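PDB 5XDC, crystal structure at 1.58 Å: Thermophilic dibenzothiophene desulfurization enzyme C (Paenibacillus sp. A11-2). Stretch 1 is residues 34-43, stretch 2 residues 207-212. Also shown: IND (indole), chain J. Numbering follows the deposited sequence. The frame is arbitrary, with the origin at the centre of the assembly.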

# COMPACT_ATOMS: atom_id res chain seq x y z
N GLU B 34 -1.49 15.52 29.60
CA GLU B 34 -0.64 15.58 30.79
C GLU B 34 -0.65 14.26 31.56
O GLU B 34 0.39 13.81 32.06
CB GLU B 34 -1.08 16.74 31.69
N ARG B 35 -1.82 13.62 31.67
CA ARG B 35 -1.90 12.39 32.45
C ARG B 35 -1.08 11.26 31.84
O ARG B 35 -0.41 10.51 32.55
CB ARG B 35 -3.35 11.95 32.61
CG ARG B 35 -4.11 12.74 33.65
CD ARG B 35 -5.48 12.13 33.90
NE ARG B 35 -6.37 12.26 32.74
CZ ARG B 35 -6.64 11.30 31.86
NH1 ARG B 35 -6.13 10.09 31.98
NH2 ARG B 35 -7.48 11.55 30.86
N GLU B 36 -1.15 11.08 30.52
CA GLU B 36 -0.51 9.89 29.97
C GLU B 36 1.01 10.02 30.00
O GLU B 36 1.71 9.01 30.08
CB GLU B 36 -1.02 9.60 28.56
CG GLU B 36 -0.47 10.47 27.50
CD GLU B 36 0.77 9.89 26.80
OE1 GLU B 36 0.92 8.65 26.62
OE2 GLU B 36 1.62 10.72 26.44
N ARG B 37 1.54 11.25 29.99
CA ARG B 37 2.99 11.42 30.17
C ARG B 37 3.46 10.80 31.48
O ARG B 37 4.51 10.14 31.52
CB ARG B 37 3.35 12.91 30.16
CG ARG B 37 3.22 13.61 28.82
CD ARG B 37 3.97 14.96 28.82
NE ARG B 37 3.22 16.05 29.47
CZ ARG B 37 2.64 17.07 28.84
NH1 ARG B 37 2.69 17.18 27.51
NH2 ARG B 37 1.99 17.99 29.54
N ALA B 38 2.70 11.01 32.55
CA ALA B 38 3.09 10.53 33.87
C ALA B 38 2.98 9.03 34.01
O ALA B 38 3.67 8.44 34.84
CB ALA B 38 2.23 11.21 34.94
N GLY B 39 2.11 8.38 33.22
CA GLY B 39 1.88 6.97 33.40
C GLY B 39 1.14 6.75 34.70
O GLY B 39 0.44 7.64 35.21
N GLY B 40 1.29 5.56 35.25
CA GLY B 40 0.65 5.32 36.54
C GLY B 40 -0.86 5.14 36.42
O GLY B 40 -1.42 4.92 35.34
N THR B 41 -1.52 5.25 37.58
CA THR B 41 -2.91 4.84 37.69
C THR B 41 -3.83 6.05 37.60
O THR B 41 -3.71 6.97 38.42
CB THR B 41 -3.12 4.11 39.01
OG1 THR B 41 -2.20 3.01 39.10
CG2 THR B 41 -4.55 3.59 39.13
N PRO B 42 -4.74 6.10 36.64
CA PRO B 42 -5.67 7.23 36.52
C PRO B 42 -6.87 7.07 37.45
O PRO B 42 -8.00 6.83 37.05
CB PRO B 42 -6.07 7.17 35.04
CG PRO B 42 -6.08 5.72 34.76
CD PRO B 42 -4.96 5.11 35.56
N LYS B 43 -6.58 7.19 38.75
CA LYS B 43 -7.56 6.85 39.77
C LYS B 43 -8.80 7.73 39.66
O LYS B 43 -9.94 7.25 39.74
CB LYS B 43 -6.91 6.97 41.15
CG LYS B 43 -7.86 6.90 42.33
CD LYS B 43 -8.60 5.60 42.36
CE LYS B 43 -9.37 5.44 43.67
NZ LYS B 43 -10.36 4.33 43.61
N MET B 207 -0.42 3.24 25.66
CA MET B 207 -1.29 2.64 26.67
C MET B 207 -0.68 2.81 28.07
O MET B 207 -0.69 1.90 28.90
CB MET B 207 -1.55 1.17 26.37
CG MET B 207 -2.37 0.93 25.08
SD MET B 207 -4.00 1.72 25.23
CE MET B 207 -4.85 1.00 23.82
N ARG B 208 -0.19 4.01 28.33
CA ARG B 208 0.70 4.24 29.47
C ARG B 208 -0.02 4.23 30.81
O ARG B 208 0.65 4.10 31.85
CB ARG B 208 1.44 5.56 29.29
CG ARG B 208 2.55 5.49 28.25
CD ARG B 208 3.37 6.77 28.17
NE ARG B 208 3.82 7.23 29.48
CZ ARG B 208 4.83 6.70 30.17
NH1 ARG B 208 5.51 5.67 29.70
NH2 ARG B 208 5.16 7.23 31.33
N GLN B 209 -1.35 4.39 30.84
CA GLN B 209 -2.11 4.39 32.09
C GLN B 209 -3.00 3.16 32.25
O GLN B 209 -4.00 3.20 32.97
CB GLN B 209 -2.94 5.67 32.21
CG GLN B 209 -2.06 6.91 32.44
CD GLN B 209 -2.82 8.06 33.07
OE1 GLN B 209 -3.76 8.61 32.48
NE2 GLN B 209 -2.43 8.42 34.29
N THR B 210 -2.63 2.04 31.62
CA THR B 210 -3.41 0.81 31.73
C THR B 210 -2.92 -0.11 32.84
O THR B 210 -3.51 -1.18 33.03
CB THR B 210 -3.42 0.04 30.40
OG1 THR B 210 -2.09 -0.36 30.05
CG2 THR B 210 -4.04 0.90 29.29
N ASP B 211 -1.87 0.27 33.56
CA ASP B 211 -1.29 -0.56 34.62
C ASP B 211 -1.21 -2.04 34.23
O ASP B 211 -1.70 -2.93 34.92
CB ASP B 211 -2.06 -0.37 35.91
CG ASP B 211 -1.49 0.76 36.73
OD1 ASP B 211 -0.35 0.61 37.25
OD2 ASP B 211 -2.17 1.78 36.85
N SER B 212 -0.52 -2.28 33.12
CA SER B 212 -0.39 -3.61 32.54
C SER B 212 0.92 -4.28 32.93
O SER B 212 1.44 -5.13 32.20
CB SER B 212 -0.54 -3.53 31.02
OG SER B 212 -1.85 -3.13 30.68
N1 IND J . -0.80 -2.73 26.42
C2 IND J . -1.54 -2.88 27.52
C3 IND J . -1.70 -4.14 27.58
C4 IND J . -1.13 -6.26 26.39
C5 IND J . -0.44 -6.72 25.26
C6 IND J . 0.21 -5.80 24.41
C7 IND J . 0.16 -4.44 24.68
C8 IND J . -0.51 -3.98 25.80
C9 IND J . -1.18 -4.92 26.66
O HOH W 1 -0.64 6.40 26.54
O HOH W 2 -0.24 2.53 34.25

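The shortest polar contact between the stretches is the hydrogen bond from Thr-41 OG1 to Asp-211 OD2, at 2.6 Å. Although the CA-to-CB bond of Thr-41 points away overall, its m rotamer (chi1 -56°) places the hydroxyl within reach of the carboxylate, while the Asp-211 CA-to-CB bond points toward stretch 1.

The end of the helix is held by Arg-208. NE donates to Glu-36 O (2.8 Å, N-H...O angle 148°) and NH2 donates to Arg-37 O (3.0 Å, 142°). Both oxygens lie near the guanidinium plane at its edge, as in-plane N-H donors require, and a long side chain (chi1 m, chi2 t, chi3 p) carries the group to two successive carbonyls. Arginine suits this place because NE and NH2 present neighbouring donors to main-chain acceptors at a helix terminus. The carboxylate of Glu-36 does not form a salt bridge here: its OE1 is 4.3 Å from Arg-208 NE. Instead water 1 joins the residues, donating to Glu-36 OE1 at 2.7 Å and accepting from Arg-208 N at 3.0 Å.

Gln-209 uses both ends of its amide. NE2 donates to Gly-39 O (3.1 Å, 154°), whereas OE1 receives a weak hydrogen bond from Arg-35 NH1 (2.8 Å, but only 121°). Its CA-to-CB bond runs sideways, yet the m, t conformation brings the amide nearer to stretch 1. A donor and an acceptor on one flat group fit this divided environment.

Water 2 reinforces the loop, donating to Gly-40 O (2.9 Å) and Arg-208 O (3.0 Å) and accepting from Asp-211 N (2.9 Å). Two CA-H...O contacts accompany it: Gly-39 CA to Arg-208 O at 3.5 Å, and Gln-209 CA to Gly-40 O at 3.4 Å.

Glycine suits positions 39 and 40, where phi is positive (70° and 74°). At Gly-39 there is a second reason: an ideal CB would lie 3.0 Å from Arg-208 NH2, too tight for the guanidinium that holds the helix end. The CA atoms of Gly-39 and Arg-208 are 4.9 Å apart.

Packing completes the contact, which buries 511 Å² summed over both sides. Gln-209 contributes most, 142 Å², followed by Arg-208 with 96 Å². The ring of Pro-42 covers Gln-209, with CD 3.4 Å from Gln-209 O and CB 3.7 Å from Gln-209 OE1. That carbonyl oxygen, Gln-209 O, is buried by the contact without a polar partner in the model.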